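Local coordinates for protein glycosyl hydrolase (PDB 5NDX) that probably hydrolyses the glycosidic bonds of alpha-L-iduronides, as the bacterial orthologue of human alpha-L-iduronidase in glycoside hydrolase family 39, at residues 55-60 and 140-145; 59-64 and 92-97. The protein carries 2 engineered substitutions. One frame throughout, in Å; residues are numbered along the deposited sequence.

Contact 1: 55-60 and 140-145. With 8U8 ((2~{R},3~{S},4~{S},5~{R},6~{S})-6-(4-methyl-2-oxidanylidene-chromen-7-yl)oxy-3,4,5-tris(oxidanyl)oxane-2-carboxylic acid), chain N; 8U8 ((2~{R},3~{S},4~{S},5~{R},6~{S})-6-(4-methyl-2-oxidanylidene-chromen-7-yl)oxy-3,4,5-tris(oxidanyl)oxane-2-carboxylic acid), chain M.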
loop_
_atom_site.group_PDB
_atom_site.type_symbol
_atom_site.label_atom_id
_atom_site.label_comp_id
_atom_site.label_asym_id
_atom_site.label_seq_id
_atom_site.Cartn_x
_atom_site.Cartn_y
_atom_site.Cartn_z
ATOM N N PHE A 55 -7.202 0.844 -0.416
ATOM C CA PHE A 55 -7.921 0.126 0.632
ATOM C C PHE A 55 -7.097 -0.049 1.895
ATOM O O PHE A 55 -5.893 -0.299 1.814
ATOM C CB PHE A 55 -8.393 -1.234 0.116
ATOM C CG PHE A 55 -9.372 -1.134 -1.027
ATOM C CD1 PHE A 55 -10.720 -0.902 -0.773
ATOM C CD2 PHE A 55 -8.958 -1.243 -2.300
ATOM C CE1 PHE A 55 -11.628 -0.769 -1.811
ATOM C CE2 PHE A 55 -9.858 -1.120 -3.365
ATOM C CZ PHE A 55 -11.213 -0.885 -3.109
ATOM N N LEU A 56 -7.741 0.118 3.049
ATOM C CA LEU A 56 -7.169 -0.205 4.341
ATOM C C LEU A 56 -7.959 -1.336 4.959
ATOM O O LEU A 56 -9.191 -1.242 5.046
ATOM C CB LEU A 56 -7.280 0.973 5.285
ATOM C CG LEU A 56 -6.434 2.178 5.103
ATOM C CD1 LEU A 56 -6.647 3.107 6.285
ATOM C CD2 LEU A 56 -4.958 1.788 5.003
ATOM N N ARG A 57 -7.263 -2.359 5.399
ATOM C CA ARG A 57 -7.854 -3.539 5.999
ATOM C C ARG A 57 -7.482 -3.477 7.479
ATOM O O ARG A 57 -6.365 -3.831 7.878
ATOM C CB ARG A 57 -7.341 -4.803 5.349
ATOM C CG ARG A 57 -7.897 -6.093 5.944
ATOM C CD ARG A 57 -7.665 -7.308 5.035
ATOM N NE ARG A 57 -7.089 -8.372 5.820
ATOM C CZ ARG A 57 -7.729 -9.372 6.388
ATOM N NH1 ARG A 57 -9.017 -9.527 6.256
ATOM N NH2 ARG A 57 -7.063 -10.225 7.108
ATOM N N VAL A 58 -8.379 -2.923 8.274
ATOM C CA VAL A 58 -8.082 -2.662 9.686
ATOM C C VAL A 58 -8.880 -3.638 10.583
ATOM O O VAL A 58 -10.133 -3.678 10.493
ATOM C CB VAL A 58 -8.433 -1.214 10.059
ATOM C CG1 VAL A 58 -8.178 -0.977 11.531
ATOM C CG2 VAL A 58 -7.662 -0.193 9.197
ATOM N N HIS A 59 -8.167 -4.363 11.455
ATOM C CA HIS A 59 -8.777 -5.375 12.326
ATOM C C HIS A 59 -9.587 -4.769 13.468
ATOM O O HIS A 59 -9.184 -3.758 14.055
ATOM C CB HIS A 59 -7.719 -6.254 13.026
ATOM C CG HIS A 59 -7.067 -7.288 12.173
ATOM N ND1 HIS A 59 -7.556 -7.682 10.946
ATOM C CD2 HIS A 59 -5.995 -8.089 12.427
ATOM C CE1 HIS A 59 -6.797 -8.648 10.456
ATOM N NE2 HIS A 59 -5.834 -8.904 11.331
ATOM N N TYR A 60 -10.680 -5.429 13.812
ATOM C CA TYR A 60 -11.487 -5.112 15.015
ATOM C C TYR A 60 -12.163 -3.745 14.956
ATOM O O TYR A 60 -12.267 -3.055 15.967
ATOM C CB TYR A 60 -10.618 -5.202 16.278
ATOM C CG TYR A 60 -9.970 -6.547 16.495
ATOM C CD1 TYR A 60 -10.760 -7.653 16.817
ATOM C CD2 TYR A 60 -8.591 -6.716 16.444
ATOM C CE1 TYR A 60 -10.208 -8.899 17.070
ATOM C CE2 TYR A 60 -8.012 -7.968 16.690
ATOM C CZ TYR A 60 -8.843 -9.053 16.999
ATOM O OH TYR A 60 -8.360 -10.308 17.232
ATOM N N TYR A 140 -15.341 -3.144 0.173
ATOM C CA TYR A 140 -15.476 -4.607 0.207
ATOM C C TYR A 140 -15.639 -5.002 1.658
ATOM O O TYR A 140 -15.000 -4.431 2.511
ATOM C CB TYR A 140 -14.294 -5.336 -0.450
ATOM C CG TYR A 140 -14.204 -5.036 -1.914
ATOM C CD1 TYR A 140 -13.579 -3.891 -2.364
ATOM C CD2 TYR A 140 -14.806 -5.862 -2.850
ATOM C CE1 TYR A 140 -13.564 -3.570 -3.725
ATOM C CE2 TYR A 140 -14.763 -5.572 -4.229
ATOM C CZ TYR A 140 -14.178 -4.414 -4.666
ATOM O OH TYR A 140 -14.153 -4.116 -6.043
ATOM N N PHE A 141 -16.525 -5.963 1.918
ATOM C CA PHE A 141 -16.751 -6.493 3.250
ATOM C C PHE A 141 -16.229 -7.895 3.294
ATOM O O PHE A 141 -16.361 -8.628 2.322
ATOM C CB PHE A 141 -18.238 -6.491 3.598
ATOM C CG PHE A 141 -18.791 -5.123 3.724
ATOM C CD1 PHE A 141 -18.719 -4.456 4.946
ATOM C CD2 PHE A 141 -19.255 -4.454 2.607
ATOM C CE1 PHE A 141 -19.191 -3.153 5.066
ATOM C CE2 PHE A 141 -19.699 -3.144 2.707
ATOM C CZ PHE A 141 -19.671 -2.505 3.940
ATOM N N GLU A 142 -15.647 -8.246 4.433
ATOM C CA GLU A 142 -14.988 -9.535 4.623
ATOM C C GLU A 142 -15.361 -10.145 5.946
ATOM O O GLU A 142 -15.621 -9.434 6.921
ATOM C CB GLU A 142 -13.447 -9.365 4.657
ATOM C CG GLU A 142 -12.740 -10.627 4.249
ATOM C CD GLU A 142 -11.227 -10.530 4.305
ATOM O OE1 GLU A 142 -10.731 -9.639 4.994
ATOM O OE2 GLU A 142 -10.550 -11.363 3.691
ATOM N N THR A 143 -15.310 -11.458 5.993
ATOM C CA THR A 143 -15.370 -12.162 7.277
ATOM C C THR A 143 -14.203 -11.796 8.188
ATOM O O THR A 143 -13.120 -11.354 7.756
ATOM C CB THR A 143 -15.180 -13.671 7.143
ATOM O OG1 THR A 143 -13.915 -13.896 6.491
ATOM C CG2 THR A 143 -16.299 -14.294 6.397
ATOM N N THR A 144 -14.470 -12.069 9.454
ATOM C CA THR A 144 -13.599 -11.835 10.577
ATOM C C THR A 144 -12.381 -12.632 10.308
ATOM O O THR A 144 -12.426 -13.777 9.803
ATOM C CB THR A 144 -14.273 -12.288 11.943
ATOM O OG1 THR A 144 -13.764 -11.546 13.058
ATOM C CG2 THR A 144 -14.114 -13.797 12.192
ATOM N N ASN A 145 -11.298 -12.022 10.721
ATOM C CA ASN A 145 -9.976 -12.469 10.378
ATOM C C ASN A 145 -9.712 -13.873 10.958
ATOM O O ASN A 145 -10.360 -14.316 11.951
ATOM C CB ASN A 145 -8.949 -11.462 10.901
ATOM C CG ASN A 145 -7.542 -11.779 10.441
ATOM O OD1 ASN A 145 -7.276 -11.894 9.224
ATOM N ND2 ASN A 145 -6.634 -11.983 11.419
HETATM C C15 8U8 N . -11.651 -7.782 -1.835
HETATM C C13 8U8 N . -11.811 -7.611 -3.212
HETATM C C14 8U8 N . -12.620 -8.481 -3.932
HETATM C C16 8U8 N . -12.842 -8.266 -5.285
HETATM O O9 8U8 N . -13.513 -9.073 -5.916
HETATM O O8 8U8 N . -12.213 -7.250 -5.934
HETATM C C11 8U8 N . -11.465 -6.366 -5.242
HETATM C C10 8U8 N . -10.959 -5.319 -5.972
HETATM C C12 8U8 N . -11.239 -6.525 -3.882
HETATM C C7 8U8 N . -10.465 -5.555 -3.243
HETATM C C8 8U8 N . -9.943 -4.499 -3.981
HETATM C C9 8U8 N . -10.189 -4.360 -5.349
HETATM O O2 8U8 N . -9.664 -3.288 -6.024
HETATM C C5 8U8 N . -10.267 -2.887 -7.283
HETATM O O1 8U8 N . -9.554 -3.717 -8.217
HETATM C C1 8U8 N . -9.780 -3.506 -9.629
HETATM C C6 8U8 N . -11.260 -3.836 -10.034
HETATM O O7 8U8 N . -11.913 -4.636 -9.335
HETATM O O6 8U8 N . -11.721 -3.221 -11.007
HETATM C C2 8U8 N . -9.415 -2.049 -9.903
HETATM O O5 8U8 N . -9.566 -1.699 -11.314
HETATM C C3 8U8 N . -10.269 -1.113 -9.016
HETATM O O4 8U8 N . -9.835 0.202 -9.242
HETATM C C4 8U8 N . -10.033 -1.439 -7.540
HETATM O O3 8U8 N . -10.884 -0.669 -6.688
HETATM C C15 8U8 M . -1.480 -17.480 15.557
HETATM C C13 8U8 M . -1.386 -17.691 14.163
HETATM C C14 8U8 M . -1.372 -19.005 13.687
HETATM C C16 8U8 M . -1.320 -19.258 12.313
HETATM O O9 8U8 M . -1.278 -20.438 11.971
HETATM O O8 8U8 M . -1.263 -18.226 11.397
HETATM C C11 8U8 M . -1.391 -16.926 11.821
HETATM C C10 8U8 M . -1.470 -15.909 10.864
HETATM C C12 8U8 M . -1.440 -16.643 13.214
HETATM C C7 8U8 M . -1.604 -15.298 13.599
HETATM C C8 8U8 M . -1.688 -14.285 12.638
HETATM C C9 8U8 M . -1.610 -14.576 11.266
HETATM O O2 8U8 M . -1.724 -13.614 10.281
HETATM C C5 8U8 M . -1.382 -12.185 10.466
HETATM O O1 8U8 M . -0.093 -12.098 11.093
HETATM C C1 8U8 M . 0.276 -10.899 11.658
HETATM C C6 8U8 M . 1.653 -10.821 11.320
HETATM O O7 8U8 M . 2.356 -10.157 12.073
HETATM O O6 8U8 M . 1.993 -11.396 10.301
HETATM C C2 8U8 M . -0.368 -9.609 11.064
HETATM O O5 8U8 M . 0.280 -9.300 9.812
HETATM C C3 8U8 M . -1.950 -9.701 10.916
HETATM O O4 8U8 M . -2.554 -8.819 11.797
HETATM C C4 8U8 M . -2.470 -11.155 11.149
HETATM O O3 8U8 M . -3.871 -11.229 10.661
#
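Phe-55 and Tyr-140 meet as an offset edge-to-face pair, the edge of Tyr-140 turned to the face of Phe-55, planes at 70° and ring centroids 5.5 Å apart. One 8U8 wedges against both rings: its coumarin C12 lies 3.5 Å above the plane of the Tyr-140 ring, over its centre, and its C8 is 3.4 Å from Phe-55 CE2. Arg-57, its CG anti to the backbone N and its chain bent at chi3 (130°), pairs through NH1 with Glu-142 OE1 in a salt bridge of uncertain geometry, the two atoms being modelled too close. Arg-57 NH2 donates to Asn-145 OD1 over 2.7 Å, from above the carbonyl plane. The amide of Asn-145, poorly ordered here, lies beside the His-59 ring, the planes 36° apart, and both side chains donate to O3 of a second 8U8, His-59 NE2 nearly straight at 3.1 Å, while His-59 ND1 is bonded to Glu-95 of strand 91-95. Asn-145 precedes Gln-146, an engineered residue at the predicted proton-donor position. Strands 55-58 and 140-142 are the second and fourth of the TIM barrel, with strand 91-95 between them, so these side chains meet across its interior; helix 155-171 packs on Phe-141 and Thr-143.

Contact 2: 59-64 and 92-97; sequences HYLYNL and PFFELM. With 8U8 ((2~{R},3~{S},4~{S},5~{R},6~{S})-6-(4-methyl-2-oxidanylidene-chromen-7-yl)oxy-3,4,5-tris(oxidanyl)oxane-2-carboxylic acid), chain M.
Just past the third strand the backbone turns, with Leu-96 at the centre of an inverse gamma turn, and Met-97 O accepts from Tyr-62 N, 3.0 Å away and in the carbonyl plane, at the 3-10 segment 61-64; a water accepts from Leu-61 N and donates to Glu-95 O. Glu-95 takes the N-H of His-59 ND1 on the syn lone pair of OE1, at 2.6 Å and 7° out of the ring plane. That carboxylate also forms a salt bridge with Arg-57, and the paired charges probably polarise the imidazole whose far edge meets the ligand. Met-97, extended and with CG anti to the backbone N, pushes its methyl between two rings: CE sits 3.5 Å from the Tyr-60 centroid, over the face, and 4.0 Å from that of His-59, nearer its rim. In the TIM barrel this joins the loop that follows strand 55-58 to the C-terminal end of strand 91-95, the two strands linked by a beta-alpha-beta crossover through helix 76-87. Leu-61 CD1 stands 3.8 Å above the centre of the Phe-94 ring. Tyr-62 lies alongside Leu-96, its OH 3.5 Å from Leu-96 CD2 and hydrogen-bonded to Thr-123 of helix 110-131.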
loop_
_atom_site.group_PDB
_atom_site.type_symbol
_atom_site.label_atom_id
_atom_site.label_comp_id
_atom_site.label_asym_id
_atom_site.label_seq_id
_atom_site.Cartn_x
_atom_site.Cartn_y
_atom_site.Cartn_z
ATOM N N HIS A 59 -8.167 -4.363 11.455
ATOM C CA HIS A 59 -8.777 -5.375 12.326
ATOM C C HIS A 59 -9.587 -4.769 13.468
ATOM O O HIS A 59 -9.184 -3.758 14.055
ATOM C CB HIS A 59 -7.719 -6.254 13.026
ATOM C CG HIS A 59 -7.067 -7.288 12.173
ATOM N ND1 HIS A 59 -7.556 -7.682 10.946
ATOM C CD2 HIS A 59 -5.995 -8.089 12.427
ATOM C CE1 HIS A 59 -6.797 -8.648 10.456
ATOM N NE2 HIS A 59 -5.834 -8.904 11.331
ATOM N N TYR A 60 -10.680 -5.429 13.812
ATOM C CA TYR A 60 -11.487 -5.112 15.015
ATOM C C TYR A 60 -12.163 -3.745 14.956
ATOM O O TYR A 60 -12.267 -3.055 15.967
ATOM C CB TYR A 60 -10.618 -5.202 16.278
ATOM C CG TYR A 60 -9.970 -6.547 16.495
ATOM C CD1 TYR A 60 -10.760 -7.653 16.817
ATOM C CD2 TYR A 60 -8.591 -6.716 16.444
ATOM C CE1 TYR A 60 -10.208 -8.899 17.070
ATOM C CE2 TYR A 60 -8.012 -7.968 16.690
ATOM C CZ TYR A 60 -8.843 -9.053 16.999
ATOM O OH TYR A 60 -8.360 -10.308 17.232
ATOM N N LEU A 61 -12.663 -3.354 13.780
ATOM C CA LEU A 61 -13.443 -2.127 13.699
ATOM C C LEU A 61 -14.624 -2.135 14.705
ATOM O O LEU A 61 -14.895 -1.116 15.317
ATOM C CB LEU A 61 -13.935 -1.864 12.267
ATOM C CG LEU A 61 -12.819 -1.326 11.349
ATOM C CD1 LEU A 61 -13.245 -1.478 9.907
ATOM C CD2 LEU A 61 -12.477 0.108 11.702
ATOM N N TYR A 62 -15.280 -3.275 14.903
ATOM C CA TYR A 62 -16.434 -3.306 15.840
ATOM C C TYR A 62 -16.070 -3.211 17.344
ATOM O O TYR A 62 -16.947 -2.891 18.149
ATOM C CB TYR A 62 -17.315 -4.523 15.574
ATOM C CG TYR A 62 -18.208 -4.440 14.333
ATOM C CD1 TYR A 62 -18.810 -3.241 13.943
ATOM C CD2 TYR A 62 -18.459 -5.578 13.557
ATOM C CE1 TYR A 62 -19.676 -3.169 12.850
ATOM C CE2 TYR A 62 -19.303 -5.522 12.447
ATOM C CZ TYR A 62 -19.921 -4.308 12.105
ATOM O OH TYR A 62 -20.805 -4.215 11.056
ATOM N N ASN A 63 -14.798 -3.405 17.723
ATOM C CA ASN A 63 -14.359 -3.062 19.097
ATOM C C ASN A 63 -14.425 -1.580 19.358
ATOM O O ASN A 63 -14.370 -1.189 20.489
ATOM C CB ASN A 63 -12.942 -3.559 19.414
ATOM C CG ASN A 63 -12.875 -5.073 19.548
ATOM O OD1 ASN A 63 -13.889 -5.763 19.591
ATOM N ND2 ASN A 63 -11.679 -5.587 19.603
ATOM N N LEU A 64 -14.522 -0.758 18.318
ATOM C CA LEU A 64 -14.751 0.661 18.489
ATOM C C LEU A 64 -16.189 0.984 18.948
ATOM O O LEU A 64 -16.429 2.077 19.434
ATOM C CB LEU A 64 -14.457 1.429 17.187
ATOM C CG LEU A 64 -12.987 1.375 16.728
ATOM C CD1 LEU A 64 -12.760 2.169 15.457
ATOM C CD2 LEU A 64 -12.018 1.804 17.845
ATOM N N PRO A 92 -12.426 1.422 3.254
ATOM C CA PRO A 92 -12.183 0.247 4.056
ATOM C C PRO A 92 -12.361 -1.080 3.294
ATOM O O PRO A 92 -13.316 -1.272 2.526
ATOM C CB PRO A 92 -13.214 0.391 5.173
ATOM C CG PRO A 92 -14.289 1.177 4.568
ATOM C CD PRO A 92 -13.580 2.191 3.754
ATOM N N PHE A 93 -11.420 -1.979 3.531
ATOM C CA PHE A 93 -11.585 -3.390 3.241
ATOM C C PHE A 93 -12.056 -3.880 4.611
ATOM O O PHE A 93 -11.250 -4.125 5.501
ATOM C CB PHE A 93 -10.256 -3.993 2.768
ATOM C CG PHE A 93 -10.308 -5.430 2.345
ATOM C CD1 PHE A 93 -11.486 -6.155 2.267
ATOM C CD2 PHE A 93 -9.110 -6.083 2.028
ATOM C CE1 PHE A 93 -11.483 -7.494 1.892
ATOM C CE2 PHE A 93 -9.107 -7.417 1.665
ATOM C CZ PHE A 93 -10.299 -8.122 1.566
ATOM N N PHE A 94 -13.390 -3.880 4.768
ATOM C CA PHE A 94 -14.079 -3.826 6.055
ATOM C C PHE A 94 -14.298 -5.251 6.552
ATOM O O PHE A 94 -15.189 -5.951 6.057
ATOM C CB PHE A 94 -15.449 -3.119 5.878
ATOM C CG PHE A 94 -16.067 -2.605 7.154
ATOM C CD1 PHE A 94 -16.350 -3.449 8.219
ATOM C CD2 PHE A 94 -16.406 -1.276 7.278
ATOM C CE1 PHE A 94 -16.910 -2.951 9.390
ATOM C CE2 PHE A 94 -16.971 -0.780 8.448
ATOM C CZ PHE A 94 -17.232 -1.621 9.494
ATOM N N GLU A 95 -13.487 -5.669 7.508
ATOM C CA GLU A 95 -13.664 -6.955 8.139
ATOM C C GLU A 95 -14.768 -6.802 9.167
ATOM O O GLU A 95 -14.692 -5.912 10.046
ATOM C CB GLU A 95 -12.396 -7.435 8.845
ATOM C CG GLU A 95 -11.197 -7.519 7.910
ATOM C CD GLU A 95 -9.915 -7.786 8.682
ATOM O OE1 GLU A 95 -9.327 -6.805 9.222
ATOM O OE2 GLU A 95 -9.551 -8.983 8.777
ATOM N N LEU A 96 -15.778 -7.650 9.047
ATOM C CA LEU A 96 -16.924 -7.606 9.969
ATOM C C LEU A 96 -16.506 -8.350 11.245
ATOM O O LEU A 96 -16.768 -9.532 11.416
ATOM C CB LEU A 96 -18.143 -8.219 9.296
ATOM C CG LEU A 96 -18.647 -7.387 8.109
ATOM C CD1 LEU A 96 -19.698 -8.128 7.287
ATOM C CD2 LEU A 96 -19.153 -6.017 8.526
ATOM N N MET A 97 -15.848 -7.628 12.141
ATOM C CA MET A 97 -15.012 -8.228 13.124
ATOM C C MET A 97 -14.894 -7.343 14.333
ATOM O O MET A 97 -14.752 -6.115 14.231
ATOM C CB MET A 97 -13.653 -8.418 12.463
ATOM C CG MET A 97 -12.450 -8.698 13.330
ATOM S SD MET A 97 -10.897 -8.687 12.341
ATOM C CE MET A 97 -9.815 -9.319 13.621
HETATM C C15 8U8 M . -1.480 -17.480 15.557
HETATM C C13 8U8 M . -1.386 -17.691 14.163
HETATM C C14 8U8 M . -1.372 -19.005 13.687
HETATM C C16 8U8 M . -1.320 -19.258 12.313
HETATM O O9 8U8 M . -1.278 -20.438 11.971
HETATM O O8 8U8 M . -1.263 -18.226 11.397
HETATM C C11 8U8 M . -1.391 -16.926 11.821
HETATM C C10 8U8 M . -1.470 -15.909 10.864
HETATM C C12 8U8 M . -1.440 -16.643 13.214
HETATM C C7 8U8 M . -1.604 -15.298 13.599
HETATM C C8 8U8 M . -1.688 -14.285 12.638
HETATM C C9 8U8 M . -1.610 -14.576 11.266
HETATM O O2 8U8 M . -1.724 -13.614 10.281
HETATM C C5 8U8 M . -1.382 -12.185 10.466
HETATM O O1 8U8 M . -0.093 -12.098 11.093
HETATM C C1 8U8 M . 0.276 -10.899 11.658
HETATM C C6 8U8 M . 1.653 -10.821 11.320
HETATM O O7 8U8 M . 2.356 -10.157 12.073
HETATM O O6 8U8 M . 1.993 -11.396 10.301
HETATM C C2 8U8 M . -0.368 -9.609 11.064
HETATM O O5 8U8 M . 0.280 -9.300 9.812
HETATM C C3 8U8 M . -1.950 -9.701 10.916
HETATM O O4 8U8 M . -2.554 -8.819 11.797
HETATM C C4 8U8 M . -2.470 -11.155 11.149
HETATM O O3 8U8 M . -3.871 -11.229 10.661
HETATM O O HOH W 1 -12.486 -4.952 11.343
#

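Overall arrangement
Both contacts are buried, their centres 5 Å apart, and they share His-59 and Tyr-60. Contact 1 spans the barrel interior between strands separated by strand 91-95, and contact 2 brings in that intervening strand. The Arg-57 to Glu-95 salt bridge ties them together, and Thr-144 packs on Met-97. Contact 1 combines a charged pair inside the barrel with an amide, an imidazole and two aromatic rings that meet the ligands; contact 2 combines one histidine-carboxylate bond with methyl-to-ring packing and a backbone bond from the 3-10 segment 61-64 to Met-97. Both reach the chain M ligand through His-59, contact 1 adding Asn-145; the chain N ligand packs on Phe-55 and Tyr-140 and also touches Phe-93 of contact 2.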